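Local coordinates for histidine triad (HIT) protein (Marinobacter aquaeolei, PDB 3OHE), which probably hydrolyses or transfers nucleotide phosphates as a member of the histidine triad (HIT) family, and binds calcium ions, at residues G17-L21 against C22-L26. Numbering follows the deposited sequence.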
# COMPACT_ATOMS: atom_id res chain seq x y z
N GLY A 17 11.65 -17.44 -0.87
CA GLY A 17 13.07 -17.12 -0.89
C GLY A 17 13.34 -15.92 -0.02
O GLY A 17 12.51 -15.56 0.85
N GLU A 18 14.51 -15.33 -0.24
CA GLU A 18 15.00 -14.21 0.57
C GLU A 18 15.57 -13.14 -0.34
O GLU A 18 16.44 -13.43 -1.17
CB GLU A 18 16.15 -14.68 1.48
CG GLU A 18 15.77 -15.78 2.43
CD GLU A 18 16.93 -16.38 3.22
OE1 GLU A 18 18.10 -16.21 2.81
OE2 GLU A 18 16.61 -17.04 4.23
N SER A 19 15.13 -11.91 -0.14
CA SER A 19 15.82 -10.77 -0.73
C SER A 19 16.90 -10.31 0.25
O SER A 19 17.05 -10.87 1.35
CB SER A 19 14.84 -9.66 -1.00
OG SER A 19 14.27 -9.19 0.20
N ARG A 20 17.62 -9.25 -0.10
CA ARG A 20 18.64 -8.72 0.78
C ARG A 20 18.05 -8.34 2.13
O ARG A 20 18.61 -8.68 3.18
CB ARG A 20 19.36 -7.54 0.14
CG ARG A 20 20.68 -7.18 0.83
CD ARG A 20 21.47 -6.11 0.10
NE ARG A 20 21.82 -6.59 -1.24
CZ ARG A 20 22.48 -5.87 -2.13
NH1 ARG A 20 22.84 -4.63 -1.85
NH2 ARG A 20 22.73 -6.38 -3.33
N LEU A 21 16.88 -7.69 2.12
CA LEU A 21 16.26 -7.23 3.36
C LEU A 21 15.12 -8.11 3.90
O LEU A 21 14.86 -8.05 5.11
CB LEU A 21 15.73 -5.79 3.11
CG LEU A 21 15.00 -5.09 4.27
CD1 LEU A 21 15.97 -4.87 5.43
CD2 LEU A 21 14.41 -3.77 3.77
N CYS A 22 14.44 -8.86 3.03
CA CYS A 22 13.14 -9.42 3.36
C CYS A 22 13.02 -10.91 3.17
O CYS A 22 13.61 -11.51 2.26
CB CYS A 22 12.03 -8.80 2.49
SG CYS A 22 11.88 -7.00 2.61
N ASP A 23 12.16 -11.52 3.99
CA ASP A 23 11.61 -12.81 3.61
C ASP A 23 10.55 -12.60 2.55
O ASP A 23 9.71 -11.69 2.64
CB ASP A 23 11.01 -13.52 4.84
CG ASP A 23 12.06 -14.12 5.77
OD1 ASP A 23 13.28 -14.17 5.43
OD2 ASP A 23 11.67 -14.60 6.89
N VAL A 24 10.57 -13.47 1.53
CA VAL A 24 9.67 -13.37 0.40
C VAL A 24 8.71 -14.53 0.51
O VAL A 24 9.14 -15.71 0.40
CB VAL A 24 10.41 -13.37 -0.95
CG1 VAL A 24 9.41 -13.08 -2.10
CG2 VAL A 24 11.53 -12.35 -0.95
N LEU A 25 7.43 -14.24 0.75
CA LEU A 25 6.43 -15.23 1.10
C LEU A 25 5.32 -15.24 0.07
O LEU A 25 4.86 -14.21 -0.37
CB LEU A 25 5.87 -14.92 2.49
CG LEU A 25 6.88 -14.76 3.64
CD1 LEU A 25 6.10 -14.47 4.92
CD2 LEU A 25 7.83 -16.00 3.77
N LEU A 26 4.85 -16.44 -0.25
CA LEU A 26 3.68 -16.63 -1.10
C LEU A 26 2.44 -16.72 -0.21
O LEU A 26 2.34 -17.62 0.62
CB LEU A 26 3.80 -17.95 -1.85
CG LEU A 26 2.67 -18.32 -2.83
CD1 LEU A 26 2.66 -17.33 -4.02
CD2 LEU A 26 2.87 -19.79 -3.28
O HOH W 1 14.98 -16.11 6.18
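Ser-19 and Cys-22 meet across the turn of the beta hairpin formed by strands 13-18 and 22-27 at one edge of the antiparallel HIT sheet. Two bonds join them: Ser-19 N reaches Cys-22 O in the carbonyl plane at 2.9 Å, and Cys-22 N returns to Ser-19 OG, also at 2.9 Å; both are bent at the hydrogen, the second a little more, at 139°. The hydroxyl is folded back over the turn because OG sits between its own backbone N and carbonyl carbon (chi1 63°); there it also bonds Glu-61 of helix 52-72. With an alanine here, the Cys-22 amide would probably lose its acceptor and Glu-61 one of its partners. Beyond the turn, on the same face as the Cys-22 sulfur, Val-24 reaches CG2 across toward the 17-19 backbone, 3.7 Å from Ser-19 N, while its backbone N bonds Gly-17 O. The other face carries the non-hydrogen-bonded pair Glu-18 and Asp-23, whose carboxylates stay 4.6 Å apart from OE2 to OD1. Lys-15 and Arg-40, salt-bridged to Glu-18 and Asp-23 respectively, probably ease this like-charge approach. A single water bridges the two acids, donating to Glu-18 OE2 and Asp-23 OD1, each at 2.7 Å.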